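Local coordinates for protein 2,3-bisphosphoglycerate-independent phosphoglycerate mutase (Pyrococcus horikoshii, PDB 2ZKT) that probably catalyses the interconversion of 2-phosphoglycerate and 3-phosphoglycerate in glycolysis, as a metal-binding, cofactor-independent phosphoglycerate mutase, at residues 52-57 and 390-395; 60-65 and 74-79; 66-71 and 257-262; 94-99 and 228-233. All coordinates share one frame; numbering follows the deposited sequence.

Interaction 1: 52-57 and 390-395; sequences IKPGQP and RIRGHD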
loop_
_atom_site.group_PDB
_atom_site.type_symbol
_atom_site.label_atom_id
_atom_site.label_comp_id
_atom_site.label_asym_id
_atom_site.label_seq_id
_atom_site.Cartn_x
_atom_site.Cartn_y
_atom_site.Cartn_z
ATOM N N ILE B 52 15.122 21.664 -5.635
ATOM C CA ILE B 52 15.977 22.852 -5.706
ATOM C C ILE B 52 17.328 22.628 -5.027
ATOM O O ILE B 52 18.378 22.765 -5.649
ATOM C CB ILE B 52 15.249 24.071 -5.079
ATOM C CG1 ILE B 52 13.953 24.338 -5.867
ATOM C CG2 ILE B 52 16.146 25.305 -5.102
ATOM C CD1 ILE B 52 13.125 25.482 -5.337
ATOM N N LYS B 53 17.293 22.281 -3.743
ATOM C CA LYS B 53 18.505 22.028 -2.975
ATOM C C LYS B 53 18.088 21.537 -1.585
ATOM O O LYS B 53 16.935 21.705 -1.182
ATOM C CB LYS B 53 19.354 23.301 -2.863
ATOM C CG LYS B 53 18.642 24.510 -2.244
ATOM C CD LYS B 53 19.601 25.713 -2.098
ATOM C CE LYS B 53 18.879 26.919 -1.479
ATOM N NZ LYS B 53 19.782 28.058 -1.153
ATOM N N PRO B 54 19.020 20.915 -0.841
ATOM C CA PRO B 54 18.724 20.399 0.508
ATOM C C PRO B 54 17.942 21.377 1.404
ATOM O O PRO B 54 18.359 22.530 1.618
ATOM C CB PRO B 54 20.112 20.091 1.072
ATOM C CG PRO B 54 20.896 19.718 -0.154
ATOM C CD PRO B 54 20.453 20.752 -1.171
ATOM N N GLY B 55 16.801 20.910 1.910
ATOM C CA GLY B 55 15.976 21.713 2.802
ATOM C C GLY B 55 15.258 22.922 2.221
ATOM O O GLY B 55 14.714 23.725 2.981
ATOM N N GLN B 56 15.250 23.068 0.893
ATOM C CA GLN B 56 14.568 24.210 0.272
ATOM C C GLN B 56 13.225 23.834 -0.392
ATOM O O GLN B 56 13.199 23.184 -1.439
ATOM C CB GLN B 56 15.484 24.862 -0.765
ATOM C CG GLN B 56 14.828 25.988 -1.554
ATOM C CD GLN B 56 14.324 27.124 -0.667
ATOM O OE1 GLN B 56 15.109 27.849 -0.059
ATOM N NE2 GLN B 56 13.002 27.277 -0.596
ATOM N N PRO B 57 12.091 24.251 0.210
ATOM C CA PRO B 57 10.785 23.925 -0.385
ATOM C C PRO B 57 10.635 24.619 -1.742
ATOM O O PRO B 57 11.018 25.788 -1.911
ATOM C CB PRO B 57 9.775 24.474 0.634
ATOM C CG PRO B 57 10.548 24.517 1.924
ATOM C CD PRO B 57 11.923 24.987 1.481
ATOM N N ARG B 390 22.071 10.921 -3.828
ATOM C CA ARG B 390 21.256 12.123 -3.651
ATOM C C ARG B 390 21.609 13.110 -4.772
ATOM O O ARG B 390 22.698 13.694 -4.780
ATOM C CB ARG B 390 21.526 12.753 -2.279
ATOM C CG ARG B 390 20.712 14.011 -2.013
ATOM C CD ARG B 390 20.720 14.382 -0.528
ATOM N NE ARG B 390 19.745 15.437 -0.231
ATOM C CZ ARG B 390 19.371 15.802 0.998
ATOM N NH1 ARG B 390 19.884 15.202 2.074
ATOM N NH2 ARG B 390 18.477 16.773 1.150
ATOM N N ILE B 391 20.682 13.287 -5.717
ATOM C CA ILE B 391 20.892 14.180 -6.863
ATOM C C ILE B 391 19.893 15.349 -6.879
ATOM O O ILE B 391 19.024 15.444 -5.996
ATOM C CB ILE B 391 20.723 13.391 -8.177
ATOM C CG1 ILE B 391 19.269 12.920 -8.317
ATOM C CG2 ILE B 391 21.634 12.179 -8.175
ATOM C CD1 ILE B 391 19.058 11.966 -9.474
ATOM N N ARG B 392 20.026 16.234 -7.871
ATOM C CA ARG B 392 19.123 17.382 -8.022
ATOM C C ARG B 392 18.009 16.988 -8.999
ATOM O O ARG B 392 18.182 16.096 -9.848
ATOM C CB ARG B 392 19.855 18.626 -8.587
ATOM C CG ARG B 392 20.836 19.308 -7.627
ATOM C CD ARG B 392 20.144 19.865 -6.381
ATOM N NE ARG B 392 21.110 20.096 -5.301
ATOM C CZ ARG B 392 21.852 21.195 -5.170
ATOM N NH1 ARG B 392 21.733 22.192 -6.047
ATOM N NH2 ARG B 392 22.732 21.286 -4.175
ATOM N N GLY B 393 16.874 17.675 -8.879
ATOM C CA GLY B 393 15.747 17.397 -9.750
ATOM C C GLY B 393 16.098 17.592 -11.213
ATOM O O GLY B 393 15.600 16.852 -12.062
ATOM N N HIS B 394 16.957 18.569 -11.518
ATOM C CA HIS B 394 17.330 18.818 -12.919
ATOM C C HIS B 394 18.399 17.840 -13.451
ATOM O O HIS B 394 18.906 17.976 -14.560
ATOM C CB HIS B 394 17.745 20.301 -13.130
ATOM C CG HIS B 394 18.809 20.775 -12.149
ATOM N ND1 HIS B 394 20.090 20.323 -12.160
ATOM C CD2 HIS B 394 18.677 21.712 -11.116
ATOM C CE1 HIS B 394 20.715 20.977 -11.157
ATOM N NE2 HIS B 394 19.892 21.815 -10.514
ATOM N N ASP B 395 18.767 16.846 -12.616
ATOM C CA ASP B 395 19.648 15.766 -13.070
ATOM C C ASP B 395 18.868 14.615 -13.726
ATOM O O ASP B 395 19.421 13.773 -14.424
ATOM C CB ASP B 395 20.425 15.243 -11.858
ATOM C CG ASP B 395 21.467 16.277 -11.443
ATOM O OD1 ASP B 395 22.156 16.786 -12.331
ATOM O OD2 ASP B 395 21.576 16.563 -10.252
#
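Two arginines, Arg390 and Arg392, pack against the backbone of Ile52 and against Lys53 and Pro54 in a surface contact at the edge of the large mixed sheet, where the loop after strand 45-50 passes the short outermost strand 391-392. The flat guanidinium of Arg392 does most of the touching. Lys53 CB sits over its centre, 4.0 Å from Arg392 CZ, and the Pro54 and Arg392 side chains cross at about a right angle, with Pro54 CD 3.8 Å from Arg392 NH2. The side chain reaches the loop because it bends at chi2 (-63°), which turns CD in close to the carbonyl of Ile52; Ile52 O is 3.5 Å from Arg392 CD. Arg390 behaves differently. Its chain is extended from CG to NE, with CG anti to the backbone N (chi1 -180°), and it delivers NH2 to within 3.7 Å of Pro54 CB, while its NE forms a salt bridge with Asp50. Exchanging Arg392 for an alanine would probably uncover Lys53 CB and Pro54 CD on this side and open a gap between loop and strand. The loop has its own brace, a type II turn from Lys53 to Gln56 closed by the bond from Gln56 N to Lys53 O (3.0 Å), with Gly55 at positive phi. Ile391 and Gly393 of the same segment as the arginines bond through their backbones to strand 45-50. An edge strand whose long side chains lie over the loop leaving its neighbour thus completes one margin of the central sheet of this alkaline phosphatase-superfamily fold.

Interaction 2: 60-65 and 74-79; sequences SDTAHL and ETYRGR. With ZN (zinc ion), chain G.
Tyr76 lays its ring against Asp61, Thr62 and Leu65, packing the segment that follows helix 72-75 onto the first turns of helix 60-67, the helix that carries Ser60 into a zinc site of this alkaline phosphatase-superfamily fold. The aromatic contacts dominate. Thr62 CG2 stands almost exactly over the ring in a CH-pi contact, 3.3 Å from the centroid of Tyr76 and 4° off its normal. Gly78 N lies over the centre of the opposite face, so the ring is held between a methyl and a backbone amide. Among the apolar contacts, Leu65 CD1 meets the ring edge 3.9 Å from Tyr76 CD1 and also touches Thr75, whose hydroxyl bonds to the carbonyl of Asp71.

The polar contact is made at the far end of the ring, where Tyr76 OH lies 2.4 Å from Asp61 OD2, a very short hydrogen bond whose exact length is doubtful; carboxylate and ring planes are 81° apart. The other carboxylate oxygen, Asp61 OD1, is met from above the carboxylate plane by Thr62 N at 2.7 Å. The guanidinium of Arg79 pairs with Glu83, and its positive charge might also stabilise the Asp61 carboxylate, though Arg79 NE is 5.1 Å from Asp61 OD2.

Metal binding belongs to the first residue of the helix. Asp13, Asp346 and His347 complete the zinc site, while His64, one turn on, donates from ND1 to Ser60 O at 2.9 Å. The serine's own side chain turns to the metal, Ser60 OG lying 2.6 Å from the zinc ion.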
loop_
_atom_site.group_PDB
_atom_site.type_symbol
_atom_site.label_atom_id
_atom_site.label_comp_id
_atom_site.label_asym_id
_atom_site.label_seq_id
_atom_site.Cartn_x
_atom_site.Cartn_y
_atom_site.Cartn_z
ATOM N N SER B 60 5.120 24.543 -6.829
ATOM C CA SER B 60 4.861 23.574 -7.896
ATOM C C SER B 60 5.483 23.951 -9.252
ATOM O O SER B 60 5.961 23.082 -9.981
ATOM C CB SER B 60 3.348 23.372 -8.064
ATOM O OG SER B 60 3.054 22.051 -8.494
ATOM N N ASP B 61 5.474 25.244 -9.588
ATOM C CA ASP B 61 6.023 25.704 -10.871
ATOM C C ASP B 61 7.552 25.574 -10.963
ATOM O O ASP B 61 8.072 25.019 -11.941
ATOM C CB ASP B 61 5.579 27.158 -11.147
ATOM C CG ASP B 61 5.844 28.093 -9.969
ATOM O OD1 ASP B 61 6.268 27.608 -8.891
ATOM O OD2 ASP B 61 5.618 29.321 -10.121
ATOM N N THR B 62 8.265 26.074 -9.950
ATOM C CA THR B 62 9.731 25.997 -9.916
ATOM C C THR B 62 10.231 24.532 -9.816
ATOM O O THR B 62 11.303 24.189 -10.330
ATOM C CB THR B 62 10.311 26.805 -8.709
ATOM O OG1 THR B 62 9.788 26.280 -7.472
ATOM C CG2 THR B 62 9.944 28.297 -8.829
ATOM N N ALA B 63 9.446 23.674 -9.152
ATOM C CA ALA B 63 9.813 22.265 -8.998
ATOM C C ALA B 63 9.757 21.558 -10.347
ATOM O O ALA B 63 10.582 20.680 -10.634
ATOM C CB ALA B 63 8.867 21.561 -7.999
ATOM N N HIS B 64 8.782 21.941 -11.176
ATOM C CA HIS B 64 8.627 21.303 -12.482
ATOM C C HIS B 64 9.643 21.822 -13.517
ATOM O O HIS B 64 10.038 21.118 -14.438
ATOM C CB HIS B 64 7.187 21.510 -12.977
ATOM C CG HIS B 64 6.285 20.419 -12.443
ATOM N ND1 HIS B 64 5.469 20.568 -11.366
ATOM C CD2 HIS B 64 6.120 19.113 -12.938
ATOM C CE1 HIS B 64 4.819 19.387 -11.227
ATOM N NE2 HIS B 64 5.190 18.499 -12.158
ATOM N N LEU B 65 10.040 23.112 -13.390
ATOM C CA LEU B 65 11.111 23.577 -14.274
ATOM C C LEU B 65 12.353 22.725 -14.026
ATOM O O LEU B 65 13.124 22.377 -14.915
ATOM C CB LEU B 65 11.456 25.043 -13.947
ATOM C CG LEU B 65 10.533 26.091 -14.596
ATOM C CD1 LEU B 65 10.749 27.477 -13.998
ATOM C CD2 LEU B 65 10.744 26.265 -16.103
ATOM N N GLU B 74 17.762 30.171 -12.168
ATOM C CA GLU B 74 18.131 30.996 -13.327
ATOM C C GLU B 74 17.023 31.169 -14.364
ATOM O O GLU B 74 16.974 32.185 -15.070
ATOM C CB GLU B 74 19.353 30.404 -14.031
ATOM C CG GLU B 74 20.546 30.171 -13.129
ATOM C CD GLU B 74 21.813 29.918 -13.922
ATOM O OE1 GLU B 74 22.332 30.892 -14.520
ATOM O OE2 GLU B 74 22.278 28.753 -13.954
ATOM N N THR B 75 16.138 30.178 -14.465
ATOM C CA THR B 75 15.057 30.236 -15.452
ATOM C C THR B 75 13.751 30.865 -14.950
ATOM O O THR B 75 13.051 31.541 -15.710
ATOM C CB THR B 75 14.733 28.821 -15.979
ATOM O OG1 THR B 75 14.419 27.959 -14.872
ATOM C CG2 THR B 75 15.930 28.240 -16.730
ATOM N N TYR B 76 13.434 30.643 -13.671
ATOM C CA TYR B 76 12.199 31.152 -13.085
ATOM C C TYR B 76 12.021 32.671 -13.122
ATOM O O TYR B 76 12.842 33.437 -12.593
ATOM C CB TYR B 76 12.053 30.674 -11.637
ATOM C CG TYR B 76 10.663 30.896 -11.076
ATOM C CD1 TYR B 76 9.547 30.307 -11.679
ATOM C CD2 TYR B 76 10.461 31.662 -9.922
ATOM C CE1 TYR B 76 8.267 30.462 -11.142
ATOM C CE2 TYR B 76 9.178 31.823 -9.377
ATOM C CZ TYR B 76 8.097 31.215 -9.993
ATOM O OH TYR B 76 6.849 31.322 -9.435
ATOM N N ARG B 77 10.919 33.096 -13.738
ATOM C CA ARG B 77 10.606 34.512 -13.832
ATOM C C ARG B 77 9.169 34.764 -13.360
ATOM O O ARG B 77 8.461 35.617 -13.905
ATOM C CB ARG B 77 10.809 35.007 -15.280
ATOM C CG ARG B 77 12.286 35.123 -15.722
ATOM C CD ARG B 77 12.985 36.270 -15.009
ATOM N NE ARG B 77 14.348 36.511 -15.498
ATOM C CZ ARG B 77 15.401 35.725 -15.250
ATOM N NH1 ARG B 77 15.273 34.619 -14.514
ATOM N NH2 ARG B 77 16.599 36.054 -15.737
ATOM N N GLY B 78 8.741 34.009 -12.341
ATOM C CA GLY B 78 7.397 34.182 -11.804
ATOM C C GLY B 78 6.422 33.075 -12.176
ATOM O O GLY B 78 6.722 32.229 -13.022
ATOM N N ARG B 79 5.239 33.104 -11.552
ATOM C CA ARG B 79 4.194 32.096 -11.779
ATOM C C ARG B 79 3.121 32.432 -12.828
ATOM O O ARG B 79 2.764 31.589 -13.664
ATOM C CB ARG B 79 3.492 31.789 -10.448
ATOM C CG ARG B 79 2.274 30.885 -10.597
ATOM C CD ARG B 79 1.676 30.477 -9.243
ATOM N NE ARG B 79 0.547 29.555 -9.423
ATOM C CZ ARG B 79 -0.095 28.936 -8.429
ATOM N NH1 ARG B 79 0.275 29.133 -7.166
ATOM N NH2 ARG B 79 -1.115 28.123 -8.704
HETATM ZN ZN ZN G . 3.257 20.088 -6.828
#

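Interaction 3: 66-71 and 257-262; sequences SIFGYD and GVARAV
Phe68 and Tyr70 press their rings against Val258, Ala259 and Val262, joining the end of helix 60-67, finished by a Schellman motif, to the last turns of helix 253-261. The first shell is wholly apolar. Val258 CG1 lies in the plane of the Phe68 ring at its edge, 3.6 Å from Phe68 CE2. The same valine methyl is anti to its backbone N (chi1 175°), which directs it to this edge. One residue further along the helix, Ala259 CB approaches the tip of the ring, 4.1 Å from Phe68 CZ. Val262 divides its two methyls between the aromatics: CG2 lies over a face of Phe68, the side chains crossing at about a right angle, whereas CG1 reaches Tyr70 CE2 at 3.5 Å as the two side chains slide past each other in opposite directions.

A second shell surrounds these groups. Phe298 meets the Phe68 ring edge-to-face, and Phe264 packs on it with planes at about 40°. Val258 and Ala261 rest on Phe82 of helix 80-86. The hydroxyl of Tyr70 hydrogen-bonds to the carbonyl of Met236, which gives a buried polar atom a partner and steadies the far end of the ring.

Further out, the backbone turns between the two aromatics. Here Gly69 takes the chain out of the helix at a phi of 108°, a conformation in which a CB would be jammed against the preceding carbonyl oxygen. Its amide closes the last turn, Gly69 N bonding to Ser66 O at 2.9 Å.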
loop_
_atom_site.group_PDB
_atom_site.type_symbol
_atom_site.label_atom_id
_atom_site.label_comp_id
_atom_site.label_asym_id
_atom_site.label_seq_id
_atom_site.Cartn_x
_atom_site.Cartn_y
_atom_site.Cartn_z
ATOM N N SER B 66 12.541 22.424 -12.723
ATOM C CA SER B 66 13.669 21.598 -12.306
ATOM C C SER B 66 13.548 20.166 -12.849
ATOM O O SER B 66 14.475 19.628 -13.445
ATOM C CB SER B 66 13.704 21.587 -10.769
ATOM O OG SER B 66 14.828 20.834 -10.313
ATOM N N ILE B 67 12.386 19.549 -12.648
ATOM C CA ILE B 67 12.123 18.192 -13.119
ATOM C C ILE B 67 12.316 18.079 -14.639
ATOM O O ILE B 67 12.777 17.043 -15.127
ATOM C CB ILE B 67 10.677 17.762 -12.762
ATOM C CG1 ILE B 67 10.516 17.674 -11.232
ATOM C CG2 ILE B 67 10.332 16.442 -13.433
ATOM C CD1 ILE B 67 11.389 16.626 -10.542
ATOM N N PHE B 68 11.968 19.134 -15.385
ATOM C CA PHE B 68 12.123 19.096 -16.847
ATOM C C PHE B 68 13.574 19.275 -17.304
ATOM O O PHE B 68 13.862 19.193 -18.505
ATOM C CB PHE B 68 11.228 20.151 -17.528
ATOM C CG PHE B 68 9.756 19.840 -17.442
ATOM C CD1 PHE B 68 9.276 18.580 -17.805
ATOM C CD2 PHE B 68 8.852 20.800 -16.980
ATOM C CE1 PHE B 68 7.900 18.276 -17.706
ATOM C CE2 PHE B 68 7.489 20.522 -16.873
ATOM C CZ PHE B 68 7.004 19.254 -17.234
ATOM N N GLY B 69 14.476 19.531 -16.348
ATOM C CA GLY B 69 15.896 19.677 -16.662
ATOM C C GLY B 69 16.498 21.074 -16.590
ATOM O O GLY B 69 17.640 21.288 -17.012
ATOM N N TYR B 70 15.754 22.035 -16.051
ATOM C CA TYR B 70 16.256 23.406 -15.972
ATOM C C TYR B 70 16.645 23.797 -14.552
ATOM O O TYR B 70 16.224 23.165 -13.576
ATOM C CB TYR B 70 15.181 24.386 -16.482
ATOM C CG TYR B 70 14.766 24.141 -17.922
ATOM C CD1 TYR B 70 15.563 24.591 -18.993
ATOM C CD2 TYR B 70 13.615 23.412 -18.217
ATOM C CE1 TYR B 70 15.218 24.317 -20.314
ATOM C CE2 TYR B 70 13.261 23.125 -19.537
ATOM C CZ TYR B 70 14.063 23.578 -20.581
ATOM O OH TYR B 70 13.698 23.299 -21.884
ATOM N N ASP B 71 17.456 24.849 -14.451
ATOM C CA ASP B 71 17.876 25.377 -13.155
ATOM C C ASP B 71 16.817 26.425 -12.783
ATOM O O ASP B 71 16.732 27.489 -13.407
ATOM C CB ASP B 71 19.266 26.032 -13.263
ATOM C CG ASP B 71 19.722 26.667 -11.954
ATOM O OD1 ASP B 71 19.162 27.721 -11.568
ATOM O OD2 ASP B 71 20.637 26.106 -11.308
ATOM N N GLY B 257 0.904 24.588 -17.897
ATOM C CA GLY B 257 1.546 25.829 -18.319
ATOM C C GLY B 257 3.055 25.702 -18.433
ATOM O O GLY B 257 3.653 26.065 -19.453
ATOM N N VAL B 258 3.685 25.181 -17.379
ATOM C CA VAL B 258 5.131 25.000 -17.396
ATOM C C VAL B 258 5.501 24.077 -18.555
ATOM O O VAL B 258 6.393 24.380 -19.346
ATOM C CB VAL B 258 5.636 24.387 -16.060
ATOM C CG1 VAL B 258 7.134 24.083 -16.160
ATOM C CG2 VAL B 258 5.359 25.364 -14.905
ATOM N N ALA B 259 4.804 22.947 -18.664
ATOM C CA ALA B 259 5.082 21.993 -19.731
ATOM C C ALA B 259 4.977 22.662 -21.102
ATOM O O ALA B 259 5.825 22.446 -21.975
ATOM C CB ALA B 259 4.125 20.819 -19.638
ATOM N N ARG B 260 3.938 23.482 -21.291
ATOM C CA ARG B 260 3.747 24.178 -22.569
ATOM C C ARG B 260 4.876 25.164 -22.823
ATOM O O ARG B 260 5.425 25.223 -23.929
ATOM C CB ARG B 260 2.393 24.914 -22.598
ATOM C CG ARG B 260 1.256 24.047 -23.144
ATOM C CD ARG B 260 -0.131 24.634 -22.897
ATOM N NE ARG B 260 -1.164 23.736 -23.421
ATOM C CZ ARG B 260 -2.446 23.748 -23.045
ATOM N NH1 ARG B 260 -2.871 24.617 -22.129
ATOM N NH2 ARG B 260 -3.297 22.876 -23.575
ATOM N N ALA B 261 5.221 25.939 -21.793
ATOM C CA ALA B 261 6.299 26.915 -21.921
ATOM C C ALA B 261 7.606 26.267 -22.409
ATOM O O ALA B 261 8.299 26.848 -23.237
ATOM C CB ALA B 261 6.527 27.633 -20.584
ATOM N N VAL B 262 7.944 25.069 -21.919
ATOM C CA VAL B 262 9.197 24.443 -22.351
ATOM C C VAL B 262 9.077 23.627 -23.642
ATOM O O VAL B 262 10.061 23.036 -24.107
ATOM C CB VAL B 262 9.839 23.581 -21.217
ATOM C CG1 VAL B 262 10.086 24.462 -19.994
ATOM C CG2 VAL B 262 8.945 22.393 -20.858
#

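Interaction 4: 94-99 and 228-233; sequences DDLAFR and AGTYPN
Phe98 and Leu96 both extend to one side of their strand and meet the neighbouring strand and the residue after it, at Ala228, Gly229 and Thr230. The Phe98 ring brings its CE2 corner to the methyl of Ala228, 3.5 Å from Ala228 CB. Leu96 takes the other course, with CG anti to the backbone N (chi1 -175°), and its CD1 lies across the partner backbone, 3.2 Å from Gly229 O and 3.7 Å from Thr230 CG2. An alanine in place of Phe98 would probably leave the methyl of Ala228 without its aromatic cover and open a gap there.

The backbones beneath them pair antiparallel, strand 96-103 with strand 222-229, the latter at one edge of the four-stranded sheet of the smaller domain. Ala97 and Gly229 form a hydrogen-bonded pair: Ala97 N donates to Gly229 O at 2.9 Å, nearly straight at 173°, and Gly229 N returns a bond to Ala97 O at 2.9 Å, more bent at 140°. Ala97 CB points to the opposite face from Leu96 and Phe98, where it touches Ala84 of helix 80-86. Past the strand end, Thr230 bonds through its backbone to Arg77, and Tyr231 OH to the carbonyl of Ala261.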
loop_
_atom_site.group_PDB
_atom_site.type_symbol
_atom_site.label_atom_id
_atom_site.label_comp_id
_atom_site.label_asym_id
_atom_site.label_seq_id
_atom_site.Cartn_x
_atom_site.Cartn_y
_atom_site.Cartn_z
ATOM N N ASP B 94 6.580 38.859 -24.383
ATOM C CA ASP B 94 6.686 40.189 -23.795
ATOM C C ASP B 94 5.507 40.497 -22.865
ATOM O O ASP B 94 5.426 41.597 -22.308
ATOM C CB ASP B 94 6.793 41.248 -24.899
ATOM C CG ASP B 94 5.570 41.280 -25.795
ATOM O OD1 ASP B 94 4.868 40.247 -25.882
ATOM O OD2 ASP B 94 5.320 42.337 -26.421
ATOM N N ASP B 95 4.604 39.522 -22.686
ATOM C CA ASP B 95 3.430 39.698 -21.811
ATOM C C ASP B 95 3.702 39.379 -20.332
ATOM O O ASP B 95 4.595 38.590 -20.004
ATOM C CB ASP B 95 2.256 38.819 -22.284
ATOM C CG ASP B 95 1.710 39.240 -23.640
ATOM O OD1 ASP B 95 1.513 40.455 -23.833
ATOM O OD2 ASP B 95 1.466 38.363 -24.505
ATOM N N LEU B 96 2.916 40.002 -19.451
ATOM C CA LEU B 96 3.020 39.794 -18.008
ATOM C C LEU B 96 1.676 39.223 -17.503
ATOM O O LEU B 96 0.617 39.809 -17.749
ATOM C CB LEU B 96 3.328 41.119 -17.297
ATOM C CG LEU B 96 3.594 41.016 -15.783
ATOM C CD1 LEU B 96 4.766 40.069 -15.518
ATOM C CD2 LEU B 96 3.894 42.407 -15.218
ATOM N N ALA B 97 1.727 38.079 -16.808
ATOM C CA ALA B 97 0.516 37.424 -16.303
ATOM C C ALA B 97 0.484 37.316 -14.781
ATOM O O ALA B 97 1.525 37.308 -14.123
ATOM C CB ALA B 97 0.380 36.050 -16.921
ATOM N N PHE B 98 -0.726 37.228 -14.223
ATOM C CA PHE B 98 -0.905 37.148 -12.774
ATOM C C PHE B 98 -1.982 36.137 -12.399
ATOM O O PHE B 98 -2.880 35.838 -13.196
ATOM C CB PHE B 98 -1.366 38.498 -12.215
ATOM C CG PHE B 98 -0.513 39.668 -12.620
ATOM C CD1 PHE B 98 -0.662 40.256 -13.882
ATOM C CD2 PHE B 98 0.412 40.219 -11.720
ATOM C CE1 PHE B 98 0.091 41.378 -14.242
ATOM C CE2 PHE B 98 1.171 41.343 -12.072
ATOM C CZ PHE B 98 1.008 41.926 -13.338
ATOM N N ARG B 99 -1.889 35.611 -11.174
ATOM C CA ARG B 99 -2.909 34.695 -10.661
ATOM C C ARG B 99 -3.838 35.651 -9.883
ATOM O O ARG B 99 -3.373 36.537 -9.146
ATOM C CB ARG B 99 -2.287 33.636 -9.735
ATOM C CG ARG B 99 -1.526 34.194 -8.543
ATOM C CD ARG B 99 -0.646 33.113 -7.905
ATOM N NE ARG B 99 -1.424 32.021 -7.312
ATOM C CZ ARG B 99 -2.126 32.125 -6.182
ATOM N NH1 ARG B 99 -2.147 33.278 -5.514
ATOM N NH2 ARG B 99 -2.808 31.080 -5.722
ATOM N N ALA B 228 3.173 37.670 -10.234
ATOM C CA ALA B 228 3.525 38.280 -11.518
ATOM C C ALA B 228 4.534 37.370 -12.233
ATOM O O ALA B 228 5.500 36.890 -11.621
ATOM C CB ALA B 228 4.125 39.678 -11.294
ATOM N N GLY B 229 4.309 37.120 -13.521
ATOM C CA GLY B 229 5.224 36.254 -14.247
ATOM C C GLY B 229 5.355 36.530 -15.739
ATOM O O GLY B 229 4.424 37.021 -16.392
ATOM N N THR B 230 6.536 36.225 -16.271
ATOM C CA THR B 230 6.814 36.403 -17.695
ATOM C C THR B 230 7.219 35.012 -18.183
ATOM O O THR B 230 7.176 34.036 -17.418
ATOM C CB THR B 230 8.006 37.381 -17.934
ATOM O OG1 THR B 230 9.242 36.737 -17.573
ATOM C CG2 THR B 230 7.855 38.638 -17.084
ATOM N N TYR B 231 7.603 34.912 -19.454
ATOM C CA TYR B 231 8.048 33.632 -19.996
ATOM C C TYR B 231 9.360 33.288 -19.256
ATOM O O TYR B 231 10.167 34.180 -18.962
ATOM C CB TYR B 231 8.319 33.769 -21.500
ATOM C CG TYR B 231 8.740 32.477 -22.164
ATOM C CD1 TYR B 231 7.792 31.504 -22.504
ATOM C CD2 TYR B 231 10.083 32.228 -22.463
ATOM C CE1 TYR B 231 8.169 30.310 -23.132
ATOM C CE2 TYR B 231 10.477 31.036 -23.089
ATOM C CZ TYR B 231 9.515 30.083 -23.419
ATOM O OH TYR B 231 9.893 28.905 -24.029
ATOM N N PRO B 232 9.592 31.998 -18.946
ATOM C CA PRO B 232 10.830 31.632 -18.236
ATOM C C PRO B 232 12.120 31.841 -19.054
ATOM O O PRO B 232 12.145 31.622 -20.273
ATOM C CB PRO B 232 10.593 30.165 -17.873
ATOM C CG PRO B 232 9.781 29.671 -19.034
ATOM C CD PRO B 232 8.786 30.801 -19.253
ATOM N N ASN B 233 13.184 32.278 -18.375
ATOM C CA ASN B 233 14.481 32.506 -19.022
ATOM C C ASN B 233 15.175 31.169 -19.297
ATOM O O ASN B 233 16.106 30.778 -18.587
ATOM C CB ASN B 233 15.390 33.367 -18.126
ATOM C CG ASN B 233 16.761 33.626 -18.758
ATOM O OD1 ASN B 233 17.721 33.989 -18.068
ATOM N ND2 ASN B 233 16.851 33.448 -20.077
#

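In the fold
Interaction 3 is fully buried and its contact apolar, whereas interaction 1 lies at the surface, where arginines cover a loop at the sheet margin. Interaction 2 is intermediate, mixing ring packing with a very short hydroxyl-carboxylate contact next to a zinc ligand. Interactions 2 and 3 share helix 60-67, their centres about 7 Å apart, and meet where Leu65 O probably bonds Tyr70 N at 2.9 Å. Interaction 4 is also buried but is built on backbone bonds within the other sheet. It joins interactions 2 and 3: Asn233 and Thr230 bond the backbone of 74-79, and Tyr231 OH probably bonds Ala261 O. Interactions 1 and 4 do not touch, their nearest atoms being about 12 Å apart.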